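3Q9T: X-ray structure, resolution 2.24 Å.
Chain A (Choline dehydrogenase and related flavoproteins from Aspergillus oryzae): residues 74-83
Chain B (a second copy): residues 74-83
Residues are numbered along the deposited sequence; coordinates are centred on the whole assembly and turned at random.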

# COMPACT_ATOMS: atom_id res chain seq x y z
N ARG A 74 -8.35 -1.28 7.13
CA ARG A 74 -9.41 -0.60 7.85
C ARG A 74 -10.19 0.20 6.82
O ARG A 74 -9.70 0.40 5.70
CB ARG A 74 -8.83 0.35 8.90
CG ARG A 74 -8.11 -0.32 10.08
CD ARG A 74 -7.24 0.69 10.84
NE ARG A 74 -7.97 1.92 11.15
CZ ARG A 74 -8.69 2.11 12.25
NH1 ARG A 74 -8.79 1.16 13.18
NH2 ARG A 74 -9.31 3.27 12.44
N ASP A 75 -11.38 0.68 7.18
CA ASP A 75 -12.13 1.55 6.29
C ASP A 75 -11.39 2.89 6.01
O ASP A 75 -11.47 3.42 4.92
CB ASP A 75 -13.55 1.81 6.83
CG ASP A 75 -14.53 0.66 6.52
OD1 ASP A 75 -14.12 -0.31 5.84
OD2 ASP A 75 -15.73 0.72 6.94
N ASP A 76 -10.69 3.43 7.01
CA ASP A 76 -9.99 4.69 6.83
C ASP A 76 -8.56 4.55 6.27
O ASP A 76 -7.91 5.54 6.00
CB ASP A 76 -9.95 5.51 8.13
CG ASP A 76 -9.16 4.81 9.28
OD1 ASP A 76 -8.65 3.67 9.09
OD2 ASP A 76 -9.09 5.40 10.38
N TYR A 77 -8.09 3.32 6.10
CA TYR A 77 -6.69 3.11 5.71
C TYR A 77 -6.40 1.66 5.27
O TYR A 77 -6.92 0.71 5.85
CB TYR A 77 -5.76 3.54 6.87
CG TYR A 77 -4.28 3.48 6.52
CD1 TYR A 77 -3.57 2.28 6.65
CD2 TYR A 77 -3.60 4.59 6.06
CE1 TYR A 77 -2.23 2.20 6.33
CE2 TYR A 77 -2.23 4.52 5.73
CZ TYR A 77 -1.55 3.32 5.88
OH TYR A 77 -0.21 3.20 5.56
N GLU A 78 -5.58 1.51 4.23
CA GLU A 78 -5.13 0.19 3.78
C GLU A 78 -3.76 0.25 3.10
O GLU A 78 -3.52 1.07 2.20
CB GLU A 78 -6.16 -0.49 2.88
CG GLU A 78 -5.82 -1.93 2.45
CD GLU A 78 -6.99 -2.64 1.75
OE1 GLU A 78 -6.81 -3.74 1.18
OE2 GLU A 78 -8.10 -2.09 1.79
N ARG A 79 -2.86 -0.62 3.54
CA ARG A 79 -1.53 -0.68 2.96
C ARG A 79 -1.13 -2.13 2.69
O ARG A 79 -1.38 -3.02 3.50
CB ARG A 79 -0.53 -0.01 3.88
CG ARG A 79 0.92 -0.13 3.47
CD ARG A 79 1.69 1.08 3.95
NE ARG A 79 1.65 1.25 5.40
CZ ARG A 79 2.41 0.53 6.24
NH1 ARG A 79 3.24 -0.38 5.77
NH2 ARG A 79 2.34 0.73 7.54
N ILE A 80 -0.50 -2.36 1.55
CA ILE A 80 -0.01 -3.67 1.22
C ILE A 80 1.49 -3.49 1.05
O ILE A 80 1.94 -2.44 0.63
CB ILE A 80 -0.69 -4.23 -0.04
CG1 ILE A 80 -0.16 -5.64 -0.36
CG2 ILE A 80 -0.51 -3.27 -1.22
CD1 ILE A 80 -0.84 -6.27 -1.61
N GLU A 81 2.27 -4.48 1.47
CA GLU A 81 3.72 -4.35 1.42
C GLU A 81 4.41 -5.56 0.80
O GLU A 81 3.86 -6.68 0.77
CB GLU A 81 4.30 -4.11 2.81
CG GLU A 81 3.86 -2.81 3.48
CD GLU A 81 4.61 -1.58 2.97
OE1 GLU A 81 5.57 -1.74 2.19
OE2 GLU A 81 4.25 -0.45 3.36
N LYS A 82 5.62 -5.31 0.31
CA LYS A 82 6.51 -6.37 -0.12
C LYS A 82 7.92 -5.84 0.09
O LYS A 82 8.21 -4.73 -0.31
CB LYS A 82 6.27 -6.74 -1.58
CG LYS A 82 7.33 -7.62 -2.21
CD LYS A 82 7.08 -7.73 -3.69
CE LYS A 82 8.11 -8.57 -4.38
NZ LYS A 82 8.01 -9.95 -3.91
N PRO A 83 8.80 -6.65 0.69
CA PRO A 83 8.58 -8.05 1.05
C PRO A 83 8.11 -8.27 2.47
O PRO A 83 8.58 -7.62 3.38
CB PRO A 83 9.99 -8.63 0.93
CG PRO A 83 10.87 -7.51 1.43
CD PRO A 83 10.21 -6.25 0.87
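Chain B 74-83: RDDYERIEKP

The two strands meet across a two-fold axis without a single direct hydrogen bond; a water bridges the two backbones at a single point. Water 1 lies on or very near the axis and accepts hydrogen bonds from Ile A80 N and Ile B80 N, each at 2.8 Å. Direct carbonyl-to-amide pairing is absent here, and the nearest polar approach between the backbones brings together two acceptors, Glu A78 O and Ile B80 O, at 3.4 Å.

Chain B is extended over residues 77-81, as is chain A, and runs antiparallel to it, with 179° between the strand directions and 5.6 Å between the axes at closest approach. The register is reciprocal under the two-fold: the CA atoms of Arg A79 and Ile B80 are 5.8 Å apart, those of Glu A78 and Glu B81 6.8 Å, and those of Tyr A77 and Lys B82 6.5 Å.

Packing centres on the isoleucines, whose CA-to-CB bonds point toward the opposing strand. Ile A80 CG2 meets Ile B80 CG2 at 3.9 Å, an apolar contact across the axis. Ile B80 CG2 also lies 3.4 Å from Glu A78 O and 4.1 Å from Arg A79 CA, while its CD1 packs 4.0 Å from Glu A78 CD. Farther along, Lys B82, with chi1 to chi3 all t, extends over the turn that precedes the strand in chain A: its CE is 3.2 Å from Asp A75 O and its CD 3.7 Å from Asp A76 O. The two-fold repeats each contact with the chains exchanged.

The CA-to-CB bond of Arg B79 points away from chain A, and its side chain is tied to its own strand, where its NE donates to Tyr B77 OH (2.7 Å) and its NH1 forms a salt bridge with Glu B81 OE2 (2.6 Å). Together the two stretches bury 529 Å².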

# COMPACT_ATOMS: atom_id res chain seq x y z
N ARG B 74 2.91 -4.34 -9.74
CA ARG B 74 3.96 -5.03 -10.47
C ARG B 74 4.35 -6.23 -9.62
O ARG B 74 3.99 -6.28 -8.45
CB ARG B 74 5.18 -4.12 -10.66
CG ARG B 74 4.97 -2.91 -11.59
CD ARG B 74 6.09 -1.88 -11.39
NE ARG B 74 7.42 -2.49 -11.42
CZ ARG B 74 8.15 -2.68 -12.52
NH1 ARG B 74 7.69 -2.29 -13.71
NH2 ARG B 74 9.34 -3.24 -12.43
N ASP B 75 5.07 -7.18 -10.21
CA ASP B 75 5.59 -8.30 -9.43
C ASP B 75 6.58 -7.86 -8.33
O ASP B 75 6.61 -8.44 -7.25
CB ASP B 75 6.22 -9.36 -10.35
CG ASP B 75 5.19 -10.30 -11.01
OD1 ASP B 75 3.98 -10.15 -10.71
OD2 ASP B 75 5.58 -11.19 -11.82
N ASP B 76 7.39 -6.84 -8.60
CA ASP B 76 8.36 -6.37 -7.61
C ASP B 76 7.81 -5.32 -6.63
O ASP B 76 8.50 -4.92 -5.71
CB ASP B 76 9.63 -5.83 -8.28
CG ASP B 76 9.38 -4.58 -9.17
OD1 ASP B 76 8.22 -4.12 -9.29
OD2 ASP B 76 10.37 -4.08 -9.77
N TYR B 77 6.57 -4.88 -6.83
CA TYR B 77 6.05 -3.77 -6.02
C TYR B 77 4.53 -3.59 -6.17
O TYR B 77 3.98 -3.75 -7.27
CB TYR B 77 6.80 -2.47 -6.36
CG TYR B 77 6.41 -1.28 -5.50
CD1 TYR B 77 5.30 -0.50 -5.82
CD2 TYR B 77 7.13 -0.96 -4.36
CE1 TYR B 77 4.92 0.57 -5.04
CE2 TYR B 77 6.75 0.14 -3.56
CZ TYR B 77 5.64 0.90 -3.91
OH TYR B 77 5.23 1.98 -3.15
N GLU B 78 3.85 -3.30 -5.06
CA GLU B 78 2.41 -2.99 -5.09
C GLU B 78 2.01 -2.06 -3.94
O GLU B 78 2.34 -2.29 -2.77
CB GLU B 78 1.56 -4.26 -5.09
CG GLU B 78 0.03 -4.03 -5.23
CD GLU B 78 -0.74 -5.33 -5.47
OE1 GLU B 78 -1.99 -5.34 -5.41
OE2 GLU B 78 -0.09 -6.36 -5.73
N ARG B 79 1.29 -1.00 -4.29
CA ARG B 79 0.82 -0.05 -3.29
C ARG B 79 -0.64 0.30 -3.54
O ARG B 79 -1.07 0.49 -4.68
CB ARG B 79 1.69 1.20 -3.32
CG ARG B 79 1.22 2.33 -2.45
CD ARG B 79 2.41 3.14 -1.98
NE ARG B 79 3.17 3.73 -3.08
CZ ARG B 79 2.78 4.82 -3.74
NH1 ARG B 79 1.66 5.43 -3.42
NH2 ARG B 79 3.52 5.30 -4.73
N ILE B 80 -1.41 0.39 -2.47
CA ILE B 80 -2.79 0.79 -2.56
C ILE B 80 -2.89 2.05 -1.73
O ILE B 80 -2.18 2.20 -0.74
CB ILE B 80 -3.73 -0.33 -2.09
CG1 ILE B 80 -5.20 0.11 -2.22
CG2 ILE B 80 -3.39 -0.74 -0.65
CD1 ILE B 80 -6.20 -0.99 -1.77
N GLU B 81 -3.70 3.00 -2.16
CA GLU B 81 -3.80 4.27 -1.45
C GLU B 81 -5.23 4.71 -1.19
O GLU B 81 -6.18 4.29 -1.88
CB GLU B 81 -3.07 5.38 -2.22
CG GLU B 81 -1.56 5.18 -2.38
CD GLU B 81 -0.77 5.55 -1.12
OE1 GLU B 81 -1.36 6.08 -0.17
OE2 GLU B 81 0.46 5.31 -1.10
N LYS B 82 -5.37 5.57 -0.19
CA LYS B 82 -6.61 6.27 0.07
C LYS B 82 -6.23 7.58 0.72
O LYS B 82 -5.44 7.59 1.65
CB LYS B 82 -7.52 5.44 0.98
CG LYS B 82 -8.72 6.19 1.54
CD LYS B 82 -9.40 5.33 2.58
CE LYS B 82 -10.58 6.02 3.19
NZ LYS B 82 -11.61 6.24 2.18
N PRO B 83 -6.81 8.69 0.26
CA PRO B 83 -7.90 8.75 -0.72
C PRO B 83 -7.43 8.96 -2.15
O PRO B 83 -6.53 9.73 -2.40
CB PRO B 83 -8.65 10.01 -0.28
CG PRO B 83 -7.54 10.94 0.17
CD PRO B 83 -6.57 10.01 0.88
O HOH W 1 -0.05 -0.06 -0.03